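Leucine aminopeptidase (Parabacteroides distasonis, PDB 3TC8) probably acts as a zinc-dependent exopeptidase of peptidase family M28, with aminopeptidase or glutaminyl-peptide cyclotransferase activity. Local coordinates at residues A[213-218]-A[261-266]. Residues are numbered along the deposited sequence; the frame is centred on the assembly and turned at random.
Sequences QQSLRA and PSIDII
Ser215, in the first turn of helix 213-233, docks on the outer edge of strand 262-266, the one turned away from strand 195-200, through a side-chain-to-backbone hydrogen bond, making a small, buried helix-on-strand contact. Asp264 N donates to Ser215 OG, 2.8 Å away, with an angle of 145° at the hydrogen, noticeably bent. A chi1 of -61° sets OG beside its own backbone N, where it meets both Asp264 N and Glu212 OE1, the latter also by a hydrogen bond. Serine suits the place because it is short: the CA atoms of Ser215 and Ile263 are 4.3 Å apart, and Ser215 OG comes within 3.2 Å of Ile263 CA. Ser215 CB packs against the root of the isoleucine, 3.8 Å from Ile263 CB, while the far end of that branched chain leads away toward Ile222 and Val223 farther along the helix.

In the mixed sheet at the core of this M28 peptidase, 262-266 is an outermost strand, parallel to 195-200; segment 213-218 runs roughly antiparallel to it, at 153°. The Asp264 side chain lies about 11 Å from the bound zinc ion, so the contact is near the metal site but not in it. The carbonyl of Ser262 is buried here without a polar partner, its O 3.7 Å from Ser215 CA. One turn on, small Ala218, its CB directed at the strand segment, lets the helix backbone come close, with Pro261 CB 3.6 Å from Ala218 O.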
ATOM      1  N   GLN A 213     -12.532   9.643  -2.967  1.00 10.19           N
ATOM      2  CA  GLN A 213     -13.319  10.058  -4.152  1.00 10.23           C
ATOM      3  C   GLN A 213     -12.994   9.296  -5.415  1.00  9.98           C
ATOM      4  O   GLN A 213     -13.907   8.879  -6.120  1.00 10.99           O
ATOM      5  CB  GLN A 213     -13.160  11.552  -4.428  1.00 11.42           C
ATOM      6  CG  GLN A 213     -13.889  12.403  -3.459  1.00 12.88           C
ATOM      7  CD  GLN A 213     -15.364  12.202  -3.486  1.00 15.28           C
ATOM      8  OE1 GLN A 213     -15.956  12.085  -4.548  1.00 17.08           O
ATOM      9  NE2 GLN A 213     -15.947  12.018  -2.296  1.00 20.71           N
ATOM     10  N   GLN A 214     -11.697   9.059  -5.703  1.00  9.80           N
ATOM     11  CA  GLN A 214     -11.375   8.341  -6.930  1.00  9.83           C
ATOM     12  C   GLN A 214     -11.870   6.887  -6.864  1.00  9.95           C
ATOM     13  O   GLN A 214     -12.341   6.323  -7.851  1.00 10.46           O
ATOM     14  CB  GLN A 214      -9.884   8.354  -7.218  1.00 10.13           C
ATOM     15  CG  GLN A 214      -9.324   9.763  -7.372  1.00 11.39           C
ATOM     16  CD  GLN A 214      -7.959   9.743  -8.029  1.00 11.70           C
ATOM     17  OE1 GLN A 214      -7.860   9.721  -9.266  1.00 14.35           O
ATOM     18  NE2 GLN A 214      -6.901   9.739  -7.239  1.00 12.89           N
ATOM     19  N   SER A 215     -11.796   6.317  -5.657  1.00  9.79           N
ATOM     20  CA  SER A 215     -12.283   4.979  -5.374  1.00  9.11           C
ATOM     21  C   SER A 215     -13.775   4.890  -5.618  1.00  9.18           C
ATOM     22  O   SER A 215     -14.269   3.923  -6.204  1.00  9.97           O
ATOM     23  CB  SER A 215     -11.965   4.664  -3.895  1.00  9.08           C
ATOM     24  OG  SER A 215     -10.588   4.678  -3.606  1.00  9.44           O
ATOM     25  N   LEU A 216     -14.523   5.863  -5.097  1.00  9.47           N
ATOM     26  CA  LEU A 216     -15.964   5.899  -5.331  1.00  9.83           C
ATOM     27  C   LEU A 216     -16.319   6.077  -6.803  1.00 10.36           C
ATOM     28  O   LEU A 216     -17.206   5.425  -7.331  1.00 10.84           O
ATOM     29  CB  LEU A 216     -16.576   7.027  -4.516  1.00 10.36           C
ATOM     30  CG  LEU A 216     -16.771   6.835  -3.024  1.00 10.94           C
ATOM     31  CD1 LEU A 216     -17.048   8.165  -2.349  1.00 12.32           C
ATOM     32  CD2 LEU A 216     -17.797   5.764  -2.743  1.00 11.90           C
ATOM     33  N   ARG A 217     -15.624   7.001  -7.471  1.00 10.07           N
ATOM     34  CA  ARG A 217     -15.943   7.244  -8.863  1.00 10.57           C
ATOM     35  C   ARG A 217     -15.709   6.026  -9.739  1.00 10.46           C
ATOM     36  O   ARG A 217     -16.513   5.733 -10.636  1.00 12.18           O
ATOM     37  CB  ARG A 217     -15.187   8.458  -9.382  1.00 10.43           C
ATOM     38  CG  ARG A 217     -15.769   9.083 -10.665  1.00 11.55           C
ATOM     39  CD  ARG A 217     -17.083   9.836 -10.417  1.00 11.67           C
ATOM     40  NE  ARG A 217     -17.432  10.688 -11.536  1.00 12.62           N
ATOM     41  CZ  ARG A 217     -18.055  10.313 -12.654  1.00 13.82           C
ATOM     42  NH1 ARG A 217     -18.521   9.088 -12.792  1.00 15.05           N
ATOM     43  NH2 ARG A 217     -18.196  11.200 -13.646  1.00 14.09           N
ATOM     44  N   ALA A 218     -14.613   5.309  -9.499  1.00 10.84           N
ATOM     45  CA  ALA A 218     -14.250   4.145 -10.297  1.00 10.72           C
ATOM     46  C   ALA A 218     -14.868   2.844  -9.824  1.00 10.12           C
ATOM     47  O   ALA A 218     -14.944   1.917 -10.606  1.00 11.83           O
ATOM     48  CB  ALA A 218     -12.725   3.940 -10.304  1.00 12.51           C
ATOM     49  N   PRO A 261     -11.115  -1.651 -11.623  1.00 11.50           N
ATOM     50  CA  PRO A 261     -11.740  -0.810 -10.597  1.00 10.78           C
ATOM     51  C   PRO A 261     -11.050  -1.039  -9.248  1.00 10.44           C
ATOM     52  O   PRO A 261     -11.042  -2.166  -8.775  1.00 11.22           O
ATOM     53  CB  PRO A 261     -13.212  -1.263 -10.577  1.00 12.10           C
ATOM     54  CG  PRO A 261     -13.413  -1.915 -11.939  1.00 15.45           C
ATOM     55  CD  PRO A 261     -12.085  -2.580 -12.236  1.00 12.90           C
ATOM     56  N   SER A 262     -10.540   0.033  -8.653  1.00  9.73           N
ATOM     57  CA  SER A 262      -9.678  -0.097  -7.467  1.00  9.00           C
ATOM     58  C   SER A 262     -10.013   0.965  -6.458  1.00  9.14           C
ATOM     59  O   SER A 262     -10.410   2.095  -6.805  1.00 10.61           O
ATOM     60  CB  SER A 262      -8.212  -0.035  -7.849  1.00  9.76           C
ATOM     61  OG  SER A 262      -7.836  -1.025  -8.755  1.00 10.58           O
ATOM     62  N   ILE A 263      -9.840   0.613  -5.193  1.00  8.47           N
ATOM     63  CA  ILE A 263     -10.078   1.509  -4.092  1.00  7.95           C
ATOM     64  C   ILE A 263      -8.813   1.686  -3.253  1.00  8.08           C
ATOM     65  O   ILE A 263      -7.886   0.857  -3.292  1.00  8.77           O
ATOM     66  CB  ILE A 263     -11.233   0.998  -3.210  1.00  9.02           C
ATOM     67  CG1 ILE A 263     -10.842  -0.198  -2.333  1.00  9.81           C
ATOM     68  CG2 ILE A 263     -12.481   0.695  -4.073  1.00 10.17           C
ATOM     69  CD1 ILE A 263     -11.856  -0.494  -1.226  1.00 11.26           C
ATOM     70  N   ASP A 264      -8.831   2.757  -2.455  1.00  8.25           N
ATOM     71  CA  ASP A 264      -7.757   3.079  -1.518  1.00  7.87           C
ATOM     72  C   ASP A 264      -8.289   3.115  -0.121  1.00  8.23           C
ATOM     73  O   ASP A 264      -9.229   3.887   0.140  1.00  8.75           O
ATOM     74  CB  ASP A 264      -7.144   4.436  -1.900  1.00  8.41           C
ATOM     75  CG  ASP A 264      -5.819   4.732  -1.263  1.00  8.84           C
ATOM     76  OD1 ASP A 264      -5.270   3.959  -0.463  1.00  9.18           O
ATOM     77  OD2 ASP A 264      -5.280   5.862  -1.616  1.00  9.88           O
ATOM     78  N   ILE A 265      -7.732   2.280   0.758  1.00  7.81           N
ATOM     79  CA  ILE A 265      -7.994   2.302   2.186  1.00  7.61           C
ATOM     80  C   ILE A 265      -6.811   3.045   2.784  1.00  7.27           C
ATOM     81  O   ILE A 265      -5.682   2.537   2.780  1.00  7.91           O
ATOM     82  CB  ILE A 265      -8.113   0.873   2.771  1.00  8.52           C
ATOM     83  CG1 ILE A 265      -9.193   0.056   2.044  1.00  8.63           C
ATOM     84  CG2 ILE A 265      -8.358   0.939   4.275  1.00  9.38           C
ATOM     85  CD1 ILE A 265      -9.349  -1.348   2.500  1.00  9.33           C
ATOM     86  N   ILE A 266      -7.066   4.244   3.293  1.00  8.12           N
ATOM     87  CA  ILE A 266      -6.025   5.197   3.686  1.00  8.68           C
ATOM     88  C   ILE A 266      -6.521   6.108   4.765  1.00  8.30           C
ATOM     89  O   ILE A 266      -7.639   6.611   4.699  1.00  8.94           O
ATOM     90  CB  ILE A 266      -5.498   5.989   2.444  1.00  8.71           C
ATOM     91  CG1 ILE A 266      -4.438   7.009   2.863  1.00 10.10           C
ATOM     92  CG2 ILE A 266      -6.613   6.648   1.649  1.00  9.94           C
ATOM     93  CD1 ILE A 266      -3.642   7.585   1.697  1.00 11.50           C
TER